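PDB 4K7J: GDSL-like Lipase/Acylhydrolase family protein from Neisseria meningitidis, which probably removes O-acetyl groups from peptidoglycan as a serine esterase of the SGNH hydrolase family. Local coordinates for residues A[121-125]-A[213-217]; A[339-344]-A[355-359]. Residue numbers count along the deposited sequence, not the author numbering.

Contact 1. Residues A[121-125]-A[213-217]; sequences PLGGI and AMGIN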
loop_
_atom_site.group_PDB
_atom_site.type_symbol
_atom_site.label_atom_id
_atom_site.label_comp_id
_atom_site.label_asym_id
_atom_site.label_seq_id
_atom_site.Cartn_x
_atom_site.Cartn_y
_atom_site.Cartn_z
ATOM N N PRO A 121 8.666 8.417 7.560
ATOM C CA PRO A 121 7.227 8.684 7.617
ATOM C C PRO A 121 6.496 7.387 7.290
ATOM O O PRO A 121 7.159 6.413 6.916
ATOM C CB PRO A 121 7.022 9.705 6.493
ATOM C CG PRO A 121 8.050 9.319 5.466
ATOM C CD PRO A 121 9.236 8.748 6.244
ATOM N N LEU A 122 5.173 7.370 7.434
ATOM C CA LEU A 122 4.381 6.178 7.136
ATOM C C LEU A 122 4.792 5.557 5.806
ATOM O O LEU A 122 4.927 6.273 4.819
ATOM C CB LEU A 122 2.886 6.518 7.091
ATOM C CG LEU A 122 2.039 5.269 6.845
ATOM C CD1 LEU A 122 1.781 4.567 8.149
ATOM C CD2 LEU A 122 0.741 5.612 6.121
ATOM N N GLY A 123 5.037 4.240 5.794
ATOM C CA GLY A 123 5.399 3.532 4.570
ATOM C C GLY A 123 6.839 3.035 4.565
ATOM O O GLY A 123 7.209 2.130 3.794
ATOM N N GLY A 124 7.664 3.655 5.405
ATOM C CA GLY A 124 9.042 3.245 5.589
ATOM C C GLY A 124 10.001 3.603 4.461
ATOM O O GLY A 124 11.073 3.009 4.349
ATOM N N ILE A 125 9.636 4.582 3.638
ATOM C CA ILE A 125 10.497 5.005 2.537
ATOM C C ILE A 125 10.721 6.510 2.578
ATOM O O ILE A 125 9.777 7.284 2.756
ATOM C CB ILE A 125 9.888 4.610 1.171
ATOM C CG1 ILE A 125 9.711 3.092 1.100
ATOM C CG2 ILE A 125 10.743 5.128 -0.002
ATOM C CD1 ILE A 125 9.099 2.606 -0.170
ATOM N N ALA A 213 0.321 1.888 -3.247
ATOM C CA ALA A 213 1.028 0.714 -2.730
ATOM C C ALA A 213 2.164 1.125 -1.815
ATOM O O ALA A 213 3.098 1.782 -2.259
ATOM C CB ALA A 213 1.570 -0.126 -3.895
ATOM N N MET A 214 2.079 0.753 -0.541
ATOM C CA MET A 214 3.147 1.022 0.413
ATOM C C MET A 214 3.727 -0.294 0.886
ATOM O O MET A 214 3.428 -0.745 1.996
ATOM C CB MET A 214 2.636 1.792 1.640
ATOM C CG MET A 214 2.228 3.209 1.376
ATOM S SD MET A 214 2.046 4.154 2.900
ATOM C CE MET A 214 1.913 5.776 2.160
ATOM N N GLY A 215 4.548 -0.904 0.041
ATOM C CA GLY A 215 5.182 -2.167 0.363
ATOM C C GLY A 215 6.650 -2.046 0.705
ATOM O O GLY A 215 7.343 -1.143 0.233
ATOM N N ILE A 216 7.121 -2.977 1.534
ATOM C CA ILE A 216 8.528 -3.079 1.885
ATOM C C ILE A 216 8.931 -4.545 1.823
ATOM O O ILE A 216 8.378 -5.358 2.560
ATOM C CB ILE A 216 8.785 -2.609 3.328
ATOM C CG1 ILE A 216 8.514 -1.109 3.497
ATOM C CG2 ILE A 216 10.227 -2.929 3.720
ATOM C CD1 ILE A 216 9.667 -0.230 2.994
ATOM N N ASN A 217 9.874 -4.886 0.949
ATOM C CA ASN A 217 10.335 -6.270 0.816
ATOM C C ASN A 217 10.706 -6.867 2.169
ATOM O O ASN A 217 11.493 -6.279 2.914
ATOM C CB ASN A 217 11.533 -6.354 -0.129
ATOM C CG ASN A 217 11.153 -6.156 -1.591
ATOM O OD1 ASN A 217 9.987 -6.210 -1.952
ATOM N ND2 ASN A 217 12.148 -5.955 -2.437
HETATM O O HOH W 1 6.253 1.402 1.328
HETATM O O HOH W 2 5.204 0.090 4.170
#
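Met214 reaches across to the β turn at Pro121-Gly124: its SD lies 3.8 Å from Leu122 CD2 and equally 3.8 Å from Gly123 CA. It sits near the end of strand 208-215, an edge strand of the mixed sheet of the SGNH-hydrolase α/β fold, hydrogen-bonded through its backbone to Gln58 and Gly60 of the parallel neighbour strand 53-60. The facing loop leads into strand 125-128 of an antiparallel sheet, so the contact ties the β-rich region to the edge strand of the α/β core, and all its touching residues are buried. Pro121 to Gly124 form a type II β turn, closed by Gly124 N to Pro121 O at 3.2 Å. Gly123 takes its third position with a phi of 111°; a β-carbon there would be jammed against the preceding carbonyl and would sit only 3.2 Å from Met214 SD. Leu122 N is hydrogen-bonded to Asp234 OD2 of helix 231-236. Beyond the turn, Ile125 and Ile216 point toward each other and pack with Ile125 CG1 3.8 Å from Ile216 CD1. That same methyl group lies 3.5 Å from Gly123 O and 3.8 Å from Gly124 O. The two backbones meet through solvent rather than directly. Two waters share the carbonyl of Gly123, each bridging by hydrogen bonds: water 1 between Gly123 O (2.7 Å) and Gly215 O (3.0 Å), water 2 between Gly123 O and Met214 O, 2.9 Å from both.

Contact 2. Residues A[339-344]-A[355-359]; sequences WLNQGW and KGYRR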
loop_
_atom_site.group_PDB
_atom_site.type_symbol
_atom_site.label_atom_id
_atom_site.label_comp_id
_atom_site.label_asym_id
_atom_site.label_seq_id
_atom_site.Cartn_x
_atom_site.Cartn_y
_atom_site.Cartn_z
ATOM N N TRP A 339 0.329 -23.919 -8.352
ATOM C CA TRP A 339 0.544 -22.580 -8.908
ATOM C C TRP A 339 1.945 -22.445 -9.490
ATOM O O TRP A 339 2.135 -21.876 -10.571
ATOM C CB TRP A 339 0.296 -21.496 -7.852
ATOM C CG TRP A 339 -1.149 -21.072 -7.768
ATOM C CD1 TRP A 339 -2.225 -21.885 -7.553
ATOM C CD2 TRP A 339 -1.672 -19.737 -7.886
ATOM N NE1 TRP A 339 -3.380 -21.143 -7.537
ATOM C CE2 TRP A 339 -3.069 -19.824 -7.742
ATOM C CE3 TRP A 339 -1.091 -18.480 -8.100
ATOM C CZ2 TRP A 339 -3.899 -18.704 -7.804
ATOM C CZ3 TRP A 339 -1.909 -17.370 -8.163
ATOM C CH2 TRP A 339 -3.302 -17.487 -8.013
ATOM N N LEU A 340 2.914 -22.980 -8.757
ATOM C CA LEU A 340 4.311 -22.965 -9.159
ATOM C C LEU A 340 4.478 -23.762 -10.455
ATOM O O LEU A 340 5.109 -23.303 -11.408
ATOM C CB LEU A 340 5.143 -23.597 -8.038
ATOM C CG LEU A 340 6.666 -23.509 -7.999
ATOM C CD1 LEU A 340 7.123 -23.749 -6.567
ATOM C CD2 LEU A 340 7.321 -24.517 -8.935
ATOM N N ASN A 341 3.910 -24.961 -10.486
ATOM C CA ASN A 341 4.058 -25.813 -11.661
ATOM C C ASN A 341 3.494 -25.159 -12.915
ATOM O O ASN A 341 3.954 -25.430 -14.020
ATOM C CB ASN A 341 3.411 -27.181 -11.446
ATOM C CG ASN A 341 4.151 -28.024 -10.432
ATOM O OD1 ASN A 341 3.541 -28.810 -9.704
ATOM N ND2 ASN A 341 5.471 -27.871 -10.378
ATOM N N GLN A 342 2.510 -24.284 -12.744
ATOM C CA GLN A 342 1.849 -23.694 -13.892
ATOM C C GLN A 342 2.328 -22.280 -14.219
ATOM O O GLN A 342 1.770 -21.619 -15.091
ATOM C CB GLN A 342 0.335 -23.748 -13.717
ATOM C CG GLN A 342 -0.175 -25.170 -13.525
ATOM C CD GLN A 342 -1.672 -25.275 -13.700
ATOM O OE1 GLN A 342 -2.257 -24.582 -14.525
ATOM N NE2 GLN A 342 -2.302 -26.142 -12.917
ATOM N N GLY A 343 3.368 -21.829 -13.533
ATOM C CA GLY A 343 3.953 -20.529 -13.815
ATOM C C GLY A 343 3.231 -19.333 -13.213
ATOM O O GLY A 343 3.575 -18.186 -13.515
ATOM N N TRP A 344 2.241 -19.585 -12.362
ATOM C CA TRP A 344 1.555 -18.499 -11.659
ATOM C C TRP A 344 2.289 -18.116 -10.371
ATOM O O TRP A 344 1.961 -17.124 -9.722
ATOM C CB TRP A 344 0.109 -18.879 -11.349
ATOM C CG TRP A 344 -0.701 -19.205 -12.571
ATOM C CD1 TRP A 344 -0.820 -20.423 -13.166
ATOM C CD2 TRP A 344 -1.500 -18.299 -13.345
ATOM N NE1 TRP A 344 -1.644 -20.338 -14.262
ATOM C CE2 TRP A 344 -2.076 -19.045 -14.395
ATOM C CE3 TRP A 344 -1.781 -16.929 -13.256
ATOM C CZ2 TRP A 344 -2.922 -18.469 -15.350
ATOM C CZ3 TRP A 344 -2.623 -16.358 -14.203
ATOM C CH2 TRP A 344 -3.182 -17.127 -15.239
ATOM N N LYS A 355 1.815 -12.700 -13.609
ATOM C CA LYS A 355 0.438 -13.075 -13.920
ATOM C C LYS A 355 -0.247 -13.690 -12.700
ATOM O O LYS A 355 -1.467 -13.592 -12.545
ATOM C CB LYS A 355 0.358 -13.992 -15.148
ATOM C CG LYS A 355 0.977 -15.374 -14.976
ATOM C CD LYS A 355 0.711 -16.241 -16.211
ATOM C CE LYS A 355 1.156 -17.673 -15.991
ATOM N NZ LYS A 355 1.019 -18.467 -17.240
ATOM N N GLY A 356 0.543 -14.285 -11.815
ATOM C CA GLY A 356 0.011 -14.816 -10.574
ATOM C C GLY A 356 -0.535 -13.700 -9.704
ATOM O O GLY A 356 -1.643 -13.794 -9.168
ATOM N N TYR A 357 0.234 -12.625 -9.567
ATOM C CA TYR A 357 -0.246 -11.481 -8.794
ATOM C C TYR A 357 -1.467 -10.835 -9.448
ATOM O O TYR A 357 -2.416 -10.425 -8.758
ATOM C CB TYR A 357 0.863 -10.440 -8.592
ATOM C CG TYR A 357 1.926 -10.837 -7.594
ATOM C CD1 TYR A 357 1.593 -11.136 -6.275
ATOM C CD2 TYR A 357 3.266 -10.909 -7.968
ATOM C CE1 TYR A 357 2.562 -11.502 -5.361
ATOM C CE2 TYR A 357 4.244 -11.277 -7.056
ATOM C CZ TYR A 357 3.881 -11.570 -5.751
ATOM O OH TYR A 357 4.839 -11.934 -4.829
ATOM N N ARG A 358 -1.440 -10.733 -10.777
ATOM C CA ARG A 358 -2.564 -10.133 -11.490
ATOM C C ARG A 358 -3.828 -10.951 -11.251
ATOM O O ARG A 358 -4.896 -10.393 -11.016
ATOM C CB ARG A 358 -2.291 -10.033 -12.994
ATOM C CG ARG A 358 -3.396 -9.286 -13.752
ATOM C CD ARG A 358 -3.367 -9.565 -15.261
ATOM N NE ARG A 358 -3.645 -10.969 -15.565
ATOM C CZ ARG A 358 -2.864 -11.745 -16.312
ATOM N NH1 ARG A 358 -1.753 -11.252 -16.850
ATOM N NH2 ARG A 358 -3.198 -13.013 -16.526
ATOM N N ARG A 359 -3.684 -12.275 -11.288
ATOM C CA ARG A 359 -4.813 -13.188 -11.114
ATOM C C ARG A 359 -5.411 -13.051 -9.717
ATOM O O ARG A 359 -6.632 -12.929 -9.554
ATOM C CB ARG A 359 -4.367 -14.636 -11.357
ATOM C CG ARG A 359 -5.448 -15.700 -11.141
ATOM C CD ARG A 359 -4.862 -17.127 -11.254
ATOM N NE ARG A 359 -5.897 -18.168 -11.243
ATOM C CZ ARG A 359 -5.664 -19.478 -11.324
ATOM N NH1 ARG A 359 -4.424 -19.947 -11.419
ATOM N NH2 ARG A 359 -6.681 -20.329 -11.307
#
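Cation-pi and CH-pi contacts dominate, and Trp344 is their hub. Lys355 runs extended over one face of its indole, with CD 3.9 Å from the centroid of the Trp344 six-membered ring and NZ 4.5 Å from that of the five-membered ring. Arg359 occupies the opposite face: its CD is 4.0 Å and its CZ 4.8 Å from the Trp344 six-membered centroid. The same side chain also meets Trp339: Arg359 NH1 lies over a face of that ring, and Trp339 CH2 is 3.6 Å from Arg359 CD. The backbones come closer still. Gly356 CA makes a CA-H...O contact of 3.1 Å with Trp344 O, and a β-carbon at Gly356 would clash with that oxygen. Trp339 turns the edge of its ring to the carbonyl, CZ3 lying 3.7 Å from Gly356 O. Among the backbone hydrogen bonds, Trp344 N to Trp339 O (2.9 Å) and Gly343 N to Leu340 O (3.1 Å) end helix 336-341, with Gly343 at positive phi. This is a Schellman motif, with Gly343 as its C-prime residue, and it delivers Trp344 onto the first turn of helix 354-373, the C-terminal helix of the α/β fold.

In the fold
Contact 1 opens and closes along the chain before contact 2 begins; their centres are about 25 Å apart and their nearest atoms about 8 Å, without touching. The centre of contact 1 is about 7 Å, that of contact 2 about 21 Å, from the centre of the chain. Both border the probable active-site region. Next to contact 1, Asn217 touches Ser62 of the GDSH sequence, where SGNH enzymes carry their nucleophile, and the Ile216 side chain is about 11 Å from a bound HEPES molecule (EPE). Next to contact 2, Tyr357 hydrogen-bonds His63 of that same sequence and touches His351, which lies in a DxxH sequence like the one supplying the family's catalytic histidine.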